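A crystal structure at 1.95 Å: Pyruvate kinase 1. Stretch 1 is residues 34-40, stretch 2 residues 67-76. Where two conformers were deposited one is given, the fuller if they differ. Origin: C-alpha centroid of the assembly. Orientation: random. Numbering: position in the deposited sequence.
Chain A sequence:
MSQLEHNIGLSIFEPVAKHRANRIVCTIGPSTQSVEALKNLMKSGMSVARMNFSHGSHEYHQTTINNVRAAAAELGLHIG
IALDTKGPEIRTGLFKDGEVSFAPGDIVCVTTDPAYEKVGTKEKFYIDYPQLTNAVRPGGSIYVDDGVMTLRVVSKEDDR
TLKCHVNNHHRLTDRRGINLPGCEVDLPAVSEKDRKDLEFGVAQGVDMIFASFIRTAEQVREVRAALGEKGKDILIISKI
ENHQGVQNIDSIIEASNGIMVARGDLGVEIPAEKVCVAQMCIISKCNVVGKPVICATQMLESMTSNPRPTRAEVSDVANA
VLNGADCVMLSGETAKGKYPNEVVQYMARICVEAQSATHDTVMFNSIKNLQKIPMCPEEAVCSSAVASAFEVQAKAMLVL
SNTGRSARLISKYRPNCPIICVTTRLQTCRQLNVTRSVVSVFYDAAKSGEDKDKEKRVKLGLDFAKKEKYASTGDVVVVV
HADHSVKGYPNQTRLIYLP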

# COMPACT_ATOMS: atom_id res chain seq x y z
N SER A 34 -43.56 21.25 -20.72
CA SER A 34 -43.72 22.61 -21.21
C SER A 34 -42.36 23.32 -21.25
O SER A 34 -41.44 22.97 -20.49
CB SER A 34 -44.71 23.40 -20.35
OG SER A 34 -44.15 23.71 -19.09
N VAL A 35 -42.22 24.31 -22.12
CA VAL A 35 -40.97 25.04 -22.19
C VAL A 35 -40.63 25.67 -20.83
O VAL A 35 -39.47 25.67 -20.40
CB VAL A 35 -41.01 26.12 -23.29
CG1 VAL A 35 -39.79 27.02 -23.22
CG2 VAL A 35 -41.14 25.46 -24.66
N GLU A 36 -41.63 26.21 -20.15
CA GLU A 36 -41.36 26.82 -18.87
C GLU A 36 -40.94 25.77 -17.83
O GLU A 36 -40.00 26.01 -17.07
CB GLU A 36 -42.55 27.65 -18.39
CG GLU A 36 -42.14 28.99 -17.78
CD GLU A 36 -41.42 29.90 -18.77
OE1 GLU A 36 -40.41 30.52 -18.38
OE2 GLU A 36 -41.87 30.02 -19.93
N ALA A 37 -41.56 24.59 -17.85
CA ALA A 37 -41.18 23.55 -16.90
C ALA A 37 -39.75 23.12 -17.19
O ALA A 37 -38.99 22.82 -16.26
CB ALA A 37 -42.13 22.35 -16.97
N LEU A 38 -39.41 23.00 -18.47
CA LEU A 38 -38.08 22.54 -18.85
C LEU A 38 -37.01 23.55 -18.44
O LEU A 38 -35.92 23.16 -18.04
CB LEU A 38 -38.00 22.25 -20.35
CG LEU A 38 -38.73 20.96 -20.77
CD1 LEU A 38 -38.97 20.90 -22.28
CD2 LEU A 38 -38.01 19.71 -20.27
N LYS A 39 -37.30 24.84 -18.61
CA LYS A 39 -36.35 25.86 -18.17
C LYS A 39 -36.06 25.73 -16.68
O LYS A 39 -34.90 25.76 -16.27
CB LYS A 39 -36.85 27.27 -18.50
CG LYS A 39 -36.65 27.65 -19.96
CD LYS A 39 -36.78 29.16 -20.18
CE LYS A 39 -38.08 29.68 -19.65
NZ LYS A 39 -38.20 31.16 -19.87
N ASN A 40 -37.11 25.56 -15.88
CA ASN A 40 -36.92 25.35 -14.47
C ASN A 40 -36.12 24.08 -14.16
O ASN A 40 -35.33 24.06 -13.21
CB ASN A 40 -38.26 25.33 -13.75
CG ASN A 40 -38.88 26.72 -13.65
OD1 ASN A 40 -38.17 27.71 -13.68
ND2 ASN A 40 -40.19 26.78 -13.56
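Stretch 2 (67-76) NVRAAAAELG

Stretch 2 lies in a helix that begins earlier in the chain, and it packs against the first turns of the helix that starts at Val35. The two axes approach to 8.5 Å, and their N-to-C directions diverge by 54° (signed crossing angle -54°), so the helices run in broadly the same sense but obliquely. Two close backbone pairs set the register: the CA atoms of Val35 and Asn67 lie 5.1 Å apart, and those of Lys39 and Ala71 5.2 Å apart. The contact buries 467 Å², summed over both sides.

Local hydrogen bonds accompany the start of the first helix and the turn at Gly76. Ser34 occupies the N-cap position of the first helix, its OG accepting from Ala37 N at 3.0 Å. In stretch 2, Gly76 is the first residue to leave helical phi and psi, and its positive phi (71°) accompanies a Schellman motif; Gly76 N donates to Ala73 O at 3.1 Å.

The apolar packing centres on Ala71, whose CA-to-CB bond points toward stretch 1. Its methyl group lies where the backbones are close: Ala71 CB lies 3.6 Å from Lys39 CG, 3.8 Å from Leu38 CB and 3.8 Å from Val35 O. Val35, with chi1 in the t well, acts as a knob in the hole formed by Asn67, Ala70, Ala71 and Glu74; Val35 CG2 is 3.6 Å from Asn67 CG and 4.3 Å from Ala70 CB, while Val35 CG1 is 4.1 Å from Ala71 CB. Leu38 is buried and its CA-to-CB bond points toward stretch 2. Leu38 CD1 reaches the start of stretch 2, lying 3.5 Å from both Asn67 CB and Val68 N and 3.8 Å from Val68 CG2. Further along, Leu75 CD1 lies 3.7 Å from Lys39 O, extending the contact toward the end of stretch 2.

The polar link across the interface is the salt bridge between Lys39 and Glu74, in which Lys39 NZ donates a very short hydrogen bond of 2.4 Å to Glu74 OE1. Although the CA-to-CB bond of Lys39 points sideways, the end of its side chain comes nearer to stretch 2, while its CG packs against Ala71 CB. The same ammonium group also forms a salt bridge within its own helix, with Lys39 NZ 2.7 Å from Glu36 OE1; the accompanying hydrogen bond is weak. Lys39 thus joins one carboxylate from each helix, combining apolar packing along its chain with charge pairing at its tip.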

# COMPACT_ATOMS: atom_id res chain seq x y z
N ASN A 67 -39.46 21.47 -27.37
CA ASN A 67 -39.50 22.27 -26.15
C ASN A 67 -38.15 22.30 -25.43
O ASN A 67 -37.77 23.34 -24.86
CB ASN A 67 -40.63 21.80 -25.21
CG ASN A 67 -42.02 22.16 -25.74
OD1 ASN A 67 -42.12 22.73 -26.80
ND2 ASN A 67 -43.07 21.76 -25.03
N VAL A 68 -37.44 21.17 -25.45
CA VAL A 68 -36.11 21.09 -24.80
C VAL A 68 -35.16 22.05 -25.52
O VAL A 68 -34.49 22.87 -24.88
CB VAL A 68 -35.51 19.66 -24.84
CG1 VAL A 68 -34.01 19.70 -24.52
CG2 VAL A 68 -36.23 18.74 -23.86
N ARG A 69 -35.20 22.03 -26.85
CA ARG A 69 -34.33 22.93 -27.62
C ARG A 69 -34.67 24.42 -27.45
O ARG A 69 -33.77 25.24 -27.26
CB ARG A 69 -34.32 22.52 -29.09
CG ARG A 69 -33.56 21.23 -29.30
CD ARG A 69 -33.81 20.63 -30.66
NE ARG A 69 -32.98 19.44 -30.82
CZ ARG A 69 -33.11 18.56 -31.81
NH1 ARG A 69 -34.07 18.73 -32.72
NH2 ARG A 69 -32.34 17.48 -31.84
N ALA A 70 -35.95 24.74 -27.39
CA ALA A 70 -36.38 26.13 -27.13
C ALA A 70 -35.98 26.59 -25.71
O ALA A 70 -35.49 27.70 -25.53
CB ALA A 70 -37.87 26.27 -27.33
N ALA A 71 -36.18 25.73 -24.72
CA ALA A 71 -35.80 26.06 -23.35
C ALA A 71 -34.27 26.23 -23.24
O ALA A 71 -33.78 27.20 -22.64
CB ALA A 71 -36.29 24.96 -22.39
N ALA A 72 -33.52 25.30 -23.83
CA ALA A 72 -32.07 25.38 -23.76
C ALA A 72 -31.54 26.64 -24.47
O ALA A 72 -30.60 27.29 -23.97
CB ALA A 72 -31.44 24.12 -24.34
N ALA A 73 -32.13 26.98 -25.62
CA ALA A 73 -31.68 28.15 -26.39
C ALA A 73 -31.96 29.43 -25.62
O ALA A 73 -31.09 30.29 -25.49
CB ALA A 73 -32.36 28.19 -27.76
N GLU A 74 -33.12 29.47 -24.98
CA GLU A 74 -33.45 30.60 -24.11
C GLU A 74 -32.43 30.82 -23.00
O GLU A 74 -32.11 31.95 -22.66
CB GLU A 74 -34.85 30.42 -23.52
CG GLU A 74 -35.76 31.60 -23.75
CD GLU A 74 -37.14 31.37 -23.16
OE1 GLU A 74 -37.37 31.79 -22.01
OE2 GLU A 74 -37.95 30.67 -23.81
N LEU A 75 -31.91 29.74 -22.42
CA LEU A 75 -30.96 29.85 -21.32
C LEU A 75 -29.49 29.80 -21.76
O LEU A 75 -28.59 29.84 -20.93
CB LEU A 75 -31.22 28.75 -20.28
CG LEU A 75 -32.57 28.76 -19.59
CD1 LEU A 75 -32.71 27.57 -18.64
CD2 LEU A 75 -32.76 30.07 -18.84
N GLY A 76 -29.26 29.56 -23.05
CA GLY A 76 -27.89 29.47 -23.57
C GLY A 76 -27.17 28.20 -23.10
O GLY A 76 -25.95 28.20 -22.90